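Carbohydrate deacetylase Agd3 (Neosartorya fumigata, PDB 6NWZ) probably removes N-acetyl groups from the exopolysaccharide galactosaminogalactan, a secreted polymer whose deacetylation is tied to biofilm formation in this fungus. Local coordinates at residues A[76-81]-A[115-120]; A[471-476]-A[485-490]; A[649-654]-A[672-677]. One frame throughout, in Å; residues are numbered along the deposited sequence.

Interaction 1 of 3, residues A[76-81]-A[115-120]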
loop_
_atom_site.group_PDB
_atom_site.type_symbol
_atom_site.label_atom_id
_atom_site.label_comp_id
_atom_site.label_asym_id
_atom_site.label_seq_id
_atom_site.Cartn_x
_atom_site.Cartn_y
_atom_site.Cartn_z
ATOM N N GLY A 76 13.415 19.095 -10.058
ATOM C CA GLY A 76 13.231 19.442 -8.666
ATOM C C GLY A 76 14.435 19.011 -7.867
ATOM O O GLY A 76 15.222 18.162 -8.303
ATOM N N ILE A 77 14.577 19.619 -6.696
ATOM C CA ILE A 77 15.681 19.330 -5.793
ATOM C C ILE A 77 15.120 19.146 -4.392
ATOM O O ILE A 77 14.298 19.951 -3.937
ATOM C CB ILE A 77 16.745 20.445 -5.806
ATOM C CG1 ILE A 77 17.135 20.795 -7.246
ATOM C CG2 ILE A 77 17.960 20.008 -5.010
ATOM C CD1 ILE A 77 17.875 22.112 -7.393
ATOM N N VAL A 78 15.547 18.081 -3.719
ATOM C CA VAL A 78 15.169 17.805 -2.338
ATOM C C VAL A 78 16.445 17.645 -1.530
ATOM O O VAL A 78 17.329 16.867 -1.905
ATOM C CB VAL A 78 14.292 16.545 -2.218
ATOM C CG1 VAL A 78 13.550 16.545 -0.888
ATOM C CG2 VAL A 78 13.325 16.440 -3.384
ATOM N N VAL A 79 16.544 18.384 -0.428
ATOM C CA VAL A 79 17.716 18.350 0.436
ATOM C C VAL A 79 17.257 18.084 1.858
ATOM O O VAL A 79 16.374 18.782 2.370
ATOM C CB VAL A 79 18.519 19.661 0.373
ATOM C CG1 VAL A 79 19.899 19.457 0.992
ATOM C CG2 VAL A 79 18.616 20.159 -1.062
ATOM N N ALA A 80 17.863 17.091 2.497
ATOM C CA ALA A 80 17.498 16.682 3.844
ATOM C C ALA A 80 18.525 17.216 4.835
ATOM O O ALA A 80 19.717 16.907 4.725
ATOM C CB ALA A 80 17.399 15.160 3.937
ATOM N N ALA A 81 18.058 18.024 5.791
ATOM C CA ALA A 81 18.875 18.526 6.897
ATOM C C ALA A 81 20.048 19.377 6.416
ATOM O O ALA A 81 21.080 19.459 7.088
ATOM C CB ALA A 81 19.376 17.378 7.781
ATOM N N ARG A 115 11.843 24.140 -8.607
ATOM C CA ARG A 115 11.571 24.298 -7.188
ATOM C C ARG A 115 12.488 23.406 -6.356
ATOM O O ARG A 115 13.066 22.433 -6.847
ATOM C CB ARG A 115 10.106 23.978 -6.892
ATOM C CG ARG A 115 9.138 24.999 -7.471
ATOM C CD ARG A 115 7.694 24.551 -7.335
ATOM N NE ARG A 115 6.760 25.623 -7.665
ATOM C CZ ARG A 115 5.437 25.501 -7.618
ATOM N NH1 ARG A 115 4.885 24.351 -7.259
ATOM N NH2 ARG A 115 4.666 26.532 -7.928
ATOM N N MET A 116 12.618 23.762 -5.078
ATOM C CA MET A 116 13.432 23.017 -4.126
ATOM C C MET A 116 12.636 22.754 -2.856
ATOM O O MET A 116 11.891 23.620 -2.387
ATOM C CB MET A 116 14.722 23.770 -3.779
ATOM C CG MET A 116 15.518 23.150 -2.644
ATOM S SD MET A 116 17.032 24.051 -2.272
ATOM C CE MET A 116 17.962 23.785 -3.780
ATOM N N VAL A 117 12.799 21.556 -2.304
ATOM C CA VAL A 117 12.163 21.161 -1.055
ATOM C C VAL A 117 13.256 20.856 -0.040
ATOM O O VAL A 117 14.224 20.155 -0.354
ATOM C CB VAL A 117 11.242 19.944 -1.250
ATOM C CG1 VAL A 117 10.778 19.403 0.094
ATOM C CG2 VAL A 117 10.053 20.317 -2.123
ATOM N N GLN A 118 13.105 21.391 1.170
ATOM C CA GLN A 118 14.020 21.109 2.271
ATOM C C GLN A 118 13.211 20.694 3.490
ATOM O O GLN A 118 12.318 21.428 3.923
ATOM C CB GLN A 118 14.885 22.325 2.601
ATOM C CG GLN A 118 15.752 22.789 1.458
ATOM C CD GLN A 118 17.040 23.410 1.944
ATOM O OE1 GLN A 118 17.700 22.876 2.838
ATOM N NE2 GLN A 118 17.404 24.544 1.363
ATOM N N PHE A 119 13.522 19.525 4.040
ATOM C CA PHE A 119 12.875 19.061 5.254
ATOM C C PHE A 119 13.931 18.650 6.269
ATOM O O PHE A 119 15.083 18.370 5.925
ATOM C CB PHE A 119 11.888 17.905 4.985
ATOM C CG PHE A 119 12.516 16.657 4.408
ATOM C CD1 PHE A 119 13.179 15.744 5.223
ATOM C CD2 PHE A 119 12.393 16.369 3.056
ATOM C CE1 PHE A 119 13.739 14.588 4.691
ATOM C CE2 PHE A 119 12.947 15.212 2.519
ATOM C CZ PHE A 119 13.621 14.321 3.338
ATOM N N ASP A 120 13.509 18.621 7.536
ATOM C CA ASP A 120 14.399 18.373 8.670
ATOM C C ASP A 120 15.448 19.478 8.788
ATOM O O ASP A 120 16.626 19.221 9.043
ATOM C CB ASP A 120 15.053 16.991 8.577
ATOM C CG ASP A 120 15.685 16.552 9.882
ATOM O OD1 ASP A 120 15.368 17.154 10.931
ATOM O OD2 ASP A 120 16.507 15.612 9.857
#
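Ile77 bonds the backbone on both sides of Met116, and Val79 that on both sides of Gln118, in a parallel strand pair, 76-80 against 115-119, whose axes approach to 4.6 Å and differ in direction by 16°. Ile77 N gives its hydrogen to Arg115 O, and Ile77 O takes one from Val117 N at 2.7 Å. Val79 N then reaches Val117 O at 2.9 Å. The return bond, Phe119 N to Val79 O, is weak at 3.4 Å, and beyond it Ala81 N closes the run on Phe119 O at 3.0 Å.

Two faces result. On the one carrying Ile77, Val79, Met116 and Gln118, the Met116 chain runs out straight and bends only at its last torsion (chi3 -66°), which brings CE to 4.0 Å from both CG2 and CD1 of Ile77. The other face carries Val78, Ala80, Val117 and Phe119. With CG between the backbone N and the carbonyl carbon (chi1 62°), the Phe119 ring leans toward strand 76-80 and has Ala80 CA over one face; Val78 CG1 meets CE2 obliquely at 3.7 Å, and Ala80 CB lies 3.8 Å from CE1.

Both strands belong to the carbohydrate-binding module family CBM87. Strand 22-31 pairs with 76-80, and strand 209-214 with 115-119, so each strand of the pair has a further parallel neighbour on its other side. Gln118 NE2 bonds Gln211 OE1, while Arg115 makes a salt bridge with the zinc-binding Glu210 and bonds Trp236 O. Trp102 of helix 99-112 packs on Val79 and Met116, and Trp233 of helix 224-237 on Val78 and Val117.

Interaction 2 of 3, residues A[471-476]-A[485-490]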
loop_
_atom_site.group_PDB
_atom_site.type_symbol
_atom_site.label_atom_id
_atom_site.label_comp_id
_atom_site.label_asym_id
_atom_site.label_seq_id
_atom_site.Cartn_x
_atom_site.Cartn_y
_atom_site.Cartn_z
ATOM N N MET A 471 7.812 -1.817 -3.929
ATOM C CA MET A 471 6.700 -1.765 -4.868
ATOM C C MET A 471 6.644 -2.976 -5.788
ATOM O O MET A 471 5.736 -3.052 -6.622
ATOM C CB MET A 471 6.784 -0.482 -5.702
ATOM C CG MET A 471 6.854 0.796 -4.874
ATOM S SD MET A 471 5.321 1.213 -4.013
ATOM C CE MET A 471 5.971 1.971 -2.529
ATOM N N TRP A 472 7.583 -3.926 -5.653
ATOM C CA TRP A 472 7.672 -5.083 -6.530
ATOM C C TRP A 472 7.261 -6.359 -5.801
ATOM O O TRP A 472 7.435 -6.475 -4.584
ATOM C CB TRP A 472 9.093 -5.271 -7.074
ATOM C CG TRP A 472 9.595 -4.132 -7.904
ATOM C CD1 TRP A 472 8.874 -3.074 -8.375
ATOM C CD2 TRP A 472 10.939 -3.934 -8.356
ATOM N NE1 TRP A 472 9.686 -2.229 -9.094
ATOM C CE2 TRP A 472 10.958 -2.735 -9.097
ATOM C CE3 TRP A 472 12.127 -4.653 -8.205
ATOM C CZ2 TRP A 472 12.118 -2.244 -9.687
ATOM C CZ3 TRP A 472 13.276 -4.163 -8.791
ATOM C CH2 TRP A 472 13.264 -2.971 -9.523
ATOM N N PRO A 473 6.712 -7.333 -6.517
ATOM C CA PRO A 473 6.484 -8.648 -5.922
ATOM C C PRO A 473 7.768 -9.464 -5.909
ATOM O O PRO A 473 8.728 -9.183 -6.628
ATOM C CB PRO A 473 5.441 -9.274 -6.851
ATOM C CG PRO A 473 5.768 -8.682 -8.190
ATOM C CD PRO A 473 6.227 -7.266 -7.910
ATOM N N TYR A 474 7.772 -10.483 -5.055
ATOM C CA TYR A 474 8.875 -11.428 -4.978
ATOM C C TYR A 474 8.652 -12.548 -5.988
ATOM O O TYR A 474 7.520 -12.988 -6.202
ATOM C CB TYR A 474 8.998 -11.996 -3.560
ATOM C CG TYR A 474 9.915 -13.193 -3.441
ATOM C CD1 TYR A 474 11.285 -13.033 -3.292
ATOM C CD2 TYR A 474 9.407 -14.488 -3.470
ATOM C CE1 TYR A 474 12.128 -14.130 -3.184
ATOM C CE2 TYR A 474 10.241 -15.590 -3.364
ATOM C CZ TYR A 474 11.600 -15.406 -3.219
ATOM O OH TYR A 474 12.428 -16.501 -3.112
ATOM N N PHE A 475 9.733 -12.993 -6.619
ATOM C CA PHE A 475 9.677 -14.058 -7.614
ATOM C C PHE A 475 10.448 -15.260 -7.090
ATOM O O PHE A 475 11.622 -15.139 -6.722
ATOM C CB PHE A 475 10.238 -13.592 -8.957
ATOM C CG PHE A 475 9.384 -12.564 -9.644
ATOM C CD1 PHE A 475 8.226 -12.941 -10.310
ATOM C CD2 PHE A 475 9.726 -11.220 -9.610
ATOM C CE1 PHE A 475 7.429 -12.000 -10.941
ATOM C CE2 PHE A 475 8.932 -10.270 -10.240
ATOM C CZ PHE A 475 7.783 -10.662 -10.907
ATOM N N THR A 476 9.785 -16.413 -7.056
ATOM C CA THR A 476 10.401 -17.617 -6.517
ATOM C C THR A 476 11.573 -18.057 -7.385
ATOM O O THR A 476 11.604 -17.828 -8.597
ATOM C CB THR A 476 9.373 -18.744 -6.418
ATOM O OG1 THR A 476 8.955 -19.128 -7.734
ATOM C CG2 THR A 476 8.166 -18.288 -5.621
ATOM N N GLY A 485 9.638 -18.832 -10.905
ATOM C CA GLY A 485 8.655 -18.181 -11.753
ATOM C C GLY A 485 7.370 -17.791 -11.058
ATOM O O GLY A 485 6.611 -16.977 -11.601
ATOM N N MET A 486 7.086 -18.342 -9.882
ATOM C CA MET A 486 5.847 -18.011 -9.192
ATOM C C MET A 486 5.942 -16.616 -8.587
ATOM O O MET A 486 6.938 -16.275 -7.942
ATOM C CB MET A 486 5.544 -19.041 -8.106
ATOM C CG MET A 486 4.091 -19.047 -7.645
ATOM S SD MET A 486 2.961 -19.768 -8.856
ATOM C CE MET A 486 3.610 -21.431 -8.977
ATOM N N GLN A 487 4.902 -15.810 -8.797
ATOM C CA GLN A 487 4.880 -14.429 -8.327
ATOM C C GLN A 487 4.209 -14.368 -6.958
ATOM O O GLN A 487 3.033 -14.722 -6.819
ATOM C CB GLN A 487 4.155 -13.530 -9.328
ATOM C CG GLN A 487 4.171 -12.051 -8.964
ATOM C CD GLN A 487 3.373 -11.193 -9.930
ATOM O OE1 GLN A 487 3.214 -11.537 -11.101
ATOM N NE2 GLN A 487 2.860 -10.071 -9.438
ATOM N N VAL A 488 4.955 -13.918 -5.955
ATOM C CA VAL A 488 4.459 -13.789 -4.591
ATOM C C VAL A 488 4.172 -12.315 -4.337
ATOM O O VAL A 488 5.095 -11.504 -4.207
ATOM C CB VAL A 488 5.456 -14.348 -3.568
ATOM C CG1 VAL A 488 4.915 -14.172 -2.155
ATOM C CG2 VAL A 488 5.738 -15.812 -3.855
ATOM N N ASN A 489 2.890 -11.966 -4.266
ATOM C CA ASN A 489 2.515 -10.587 -3.986
ATOM C C ASN A 489 2.436 -10.360 -2.479
ATOM O O ASN A 489 1.973 -11.236 -1.742
ATOM C CB ASN A 489 1.170 -10.250 -4.624
ATOM C CG ASN A 489 1.136 -10.551 -6.109
ATOM O OD1 ASN A 489 1.678 -9.802 -6.921
ATOM N ND2 ASN A 489 0.491 -11.655 -6.472
ATOM N N PRO A 490 2.877 -9.198 -2.007
ATOM C CA PRO A 490 2.889 -8.941 -0.562
ATOM C C PRO A 490 1.486 -8.806 0.014
ATOM O O PRO A 490 0.517 -8.493 -0.684
ATOM C CB PRO A 490 3.665 -7.626 -0.443
ATOM C CG PRO A 490 3.502 -6.970 -1.781
ATOM C CD PRO A 490 3.461 -8.087 -2.778
#
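Gly485 N reaches back to Thr476 O at 3.2 Å, coming in from above the carbonyl plane rather than along a lone pair. Its backbone (phi 120°) would press a side chain against the carbonyl oxygen of the preceding residue, a fold of the chain that suits glycine. At Met486 both backbone polar atoms are used: its N donates to Thr476 OG1 at 3.0 Å, and its O receives Thr476 N in a nearly straight bond (171°). The threonine hydroxyl is turned between its own N and carbonyl carbon (chi1 66°), which puts OG1 where it accepts from Met486 N, and it also bonds Phe483 O in the connection that joins the two segments.

Gln487 forms the non-hydrogen-bonded pair with Phe475 in a short antiparallel strand pair of the deacetylase domain, whose connection includes helix 478-481. The extended Gln487 chain lies alongside the Phe475 ring, CG 3.8 Å from CE1, and crosses Pro473, whose CG is 3.5 Å from Gln487 NE2. That NE2 bonds Ser598 O and makes a weak bond to Asn489 OD1.

Val488 and Tyr474 are the hydrogen-bonded pair: Val488 N is held by Tyr474 O at 2.7 Å, and Tyr474 N donates in return to Val488 O at 3.0 Å. Val488 CG2 meets the edge of the tyrosine ring at CD2, 3.9 Å away, and lies equally close to Thr476 CG2. Asn489 OD1 comes to 3.8 Å from Pro473 CB. Beyond the pair, the Tyr474 hydroxyl bonds Asp481 OD2, and Asn489 ND2 bonds Cys455 O of strand 454-456, the parallel neighbour of 487-492.

Interaction 3 of 3, residues A[649-654]-A[672-677]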
loop_
_atom_site.group_PDB
_atom_site.type_symbol
_atom_site.label_atom_id
_atom_site.label_comp_id
_atom_site.label_asym_id
_atom_site.label_seq_id
_atom_site.Cartn_x
_atom_site.Cartn_y
_atom_site.Cartn_z
ATOM N N SER A 649 -5.202 16.409 -26.147
ATOM C CA SER A 649 -5.788 15.152 -26.594
ATOM C C SER A 649 -5.077 14.003 -25.898
ATOM O O SER A 649 -3.843 13.975 -25.854
ATOM C CB SER A 649 -5.684 14.996 -28.115
ATOM O OG SER A 649 -6.150 13.720 -28.526
ATOM N N THR A 650 -5.853 13.058 -25.368
ATOM C CA THR A 650 -5.258 11.869 -24.774
ATOM C C THR A 650 -4.701 10.911 -25.819
ATOM O O THR A 650 -4.144 9.872 -25.444
ATOM C CB THR A 650 -6.282 11.154 -23.896
ATOM O OG1 THR A 650 -7.418 10.784 -24.687
ATOM C CG2 THR A 650 -6.730 12.070 -22.770
ATOM N N GLN A 651 -4.855 11.237 -27.105
ATOM C CA GLN A 651 -4.212 10.515 -28.207
ATOM C C GLN A 651 -4.556 9.027 -28.192
ATOM O O GLN A 651 -3.724 8.177 -28.519
ATOM C CB GLN A 651 -2.697 10.724 -28.190
ATOM C CG GLN A 651 -2.281 12.180 -28.295
ATOM C CD GLN A 651 -0.777 12.356 -28.294
ATOM O OE1 GLN A 651 -0.030 11.403 -28.517
ATOM N NE2 GLN A 651 -0.324 13.579 -28.040
ATOM N N GLY A 652 -5.793 8.710 -27.817
ATOM C CA GLY A 652 -6.253 7.336 -27.850
ATOM C C GLY A 652 -5.569 6.397 -26.886
ATOM O O GLY A 652 -5.627 5.181 -27.080
ATOM N N TYR A 653 -4.915 6.917 -25.854
ATOM C CA TYR A 653 -4.320 6.073 -24.830
ATOM C C TYR A 653 -5.316 5.848 -23.695
ATOM O O TYR A 653 -6.337 6.530 -23.584
ATOM C CB TYR A 653 -3.032 6.700 -24.292
ATOM C CG TYR A 653 -1.920 6.824 -25.309
ATOM C CD1 TYR A 653 -1.135 5.729 -25.644
ATOM C CD2 TYR A 653 -1.645 8.039 -25.924
ATOM C CE1 TYR A 653 -0.112 5.836 -26.568
ATOM C CE2 TYR A 653 -0.622 8.155 -26.852
ATOM C CZ TYR A 653 0.141 7.051 -27.169
ATOM O OH TYR A 653 1.159 7.157 -28.091
ATOM N N ALA A 654 -5.007 4.875 -22.840
ATOM C CA ALA A 654 -5.875 4.577 -21.708
ATOM C C ALA A 654 -5.703 5.635 -20.624
ATOM O O ALA A 654 -4.579 5.960 -20.232
ATOM C CB ALA A 654 -5.566 3.191 -21.152
ATOM N N SER A 672 8.869 5.493 -30.837
ATOM C CA SER A 672 8.926 6.939 -30.927
ATOM C C SER A 672 8.453 7.569 -29.621
ATOM O O SER A 672 7.573 7.025 -28.946
ATOM C CB SER A 672 8.064 7.456 -32.087
ATOM N N PRO A 673 9.026 8.705 -29.229
ATOM C CA PRO A 673 8.579 9.370 -28.001
ATOM C C PRO A 673 7.283 10.132 -28.233
ATOM O O PRO A 673 7.070 10.735 -29.287
ATOM C CB PRO A 673 9.736 10.323 -27.679
ATOM C CG PRO A 673 10.311 10.653 -29.019
ATOM C CD PRO A 673 10.146 9.417 -29.871
ATOM N N VAL A 674 6.412 10.099 -27.231
ATOM C CA VAL A 674 5.095 10.715 -27.320
ATOM C C VAL A 674 5.134 12.072 -26.636
ATOM O O VAL A 674 5.780 12.237 -25.594
ATOM C CB VAL A 674 4.020 9.805 -26.694
ATOM C CG1 VAL A 674 2.630 10.397 -26.896
ATOM C CG2 VAL A 674 4.110 8.403 -27.285
ATOM N N THR A 675 4.443 13.049 -27.226
ATOM C CA THR A 675 4.387 14.410 -26.706
ATOM C C THR A 675 2.937 14.854 -26.560
ATOM O O THR A 675 2.111 14.622 -27.449
ATOM C CB THR A 675 5.151 15.380 -27.619
ATOM O OG1 THR A 675 6.552 15.088 -27.552
ATOM C CG2 THR A 675 4.923 16.822 -27.196
ATOM N N PHE A 676 2.632 15.489 -25.429
ATOM C CA PHE A 676 1.304 16.003 -25.128
ATOM C C PHE A 676 1.370 17.513 -24.950
ATOM O O PHE A 676 2.290 18.032 -24.313
ATOM C CB PHE A 676 0.729 15.359 -23.856
ATOM C CG PHE A 676 0.556 13.869 -23.953
ATOM C CD1 PHE A 676 1.595 13.016 -23.624
ATOM C CD2 PHE A 676 -0.648 13.324 -24.373
ATOM C CE1 PHE A 676 1.440 11.646 -23.715
ATOM C CE2 PHE A 676 -0.811 11.954 -24.466
ATOM C CZ PHE A 676 0.234 11.114 -24.136
ATOM N N THR A 677 0.387 18.213 -25.508
ATOM C CA THR A 677 0.285 19.661 -25.388
ATOM C C THR A 677 -0.728 20.015 -24.308
ATOM O O THR A 677 -1.877 19.565 -24.356
ATOM C CB THR A 677 -0.124 20.289 -26.721
ATOM O OG1 THR A 677 0.971 20.208 -27.639
ATOM C CG2 THR A 677 -0.514 21.744 -26.531
#
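Gln651 and Tyr653 project from a type I' beta turn, Thr650 to Tyr653, onto strand 674-677 in the C-terminal domain. The one hydrogen bond between the segments runs from Gln651 NE2 to Thr675 O, 2.7 Å long; the acceptor lies near the amide plane, while the N-H arrives tilted 26° from the carbonyl plane. With CG anti to the carbonyl carbon (chi1 -59°) and the chain extended beyond it, Gln651 carries the amide to the strand. On the way it crosses the Phe676 side chain with amide and ring planes 23° apart, CD standing 3.8 Å from CE2. The other end of the amide, OE1, lies 3.3 Å from Val674 CG1.

Tyr653 and Val674 reach for each other from opposite directions. Both valine methyls lie to the same side of the tyrosine ring plane, CG2 3.3 Å from Tyr653 OH, and Tyr653 CE2 lies 4.0 Å from Val674 CG1. Tyr653 CD2 also sits at the edge of the Phe676 ring, 4.0 Å from CZ. Phe676 takes the backbone of the turn at its edge as well, with Ser649 O in the ring plane.

Further out, Val665 packs on both Tyr653 and Phe676, and Val667 on Val674 and Phe676, so strand 663-667 backs the aromatic and aliphatic groups. Strand 674-683 also pairs with strand 622-629, where Thr675 OG1 bonds Thr627 OG1. The turn itself is closed by Tyr653 N bonding Thr650 O. Overlapping its first residues is an ST turn: Gln651 N donates to Ser649 OG at 3.1 Å.

The three contacts belong to three parts of the protein, the CBM87 module, the deacetylase domain and the C-terminal domain, and do not touch: their centres lie 31 to 33 Å apart, and the nearest atoms of interactions 1 and 2 are about 16 Å apart. Interactions 1 and 2 are buried strand pairings held mainly by backbone bonds, the first parallel, the second antiparallel and helped by a threonine hydroxyl. Interaction 3 is partly exposed and lacks strand pairing; one glutamine amide and a few ring and methyl contacts bring a turn onto a strand. Through strand pairings, 76-80 and 674-683 belong to one connected network, whereas 487-492 lies in a separate sheet.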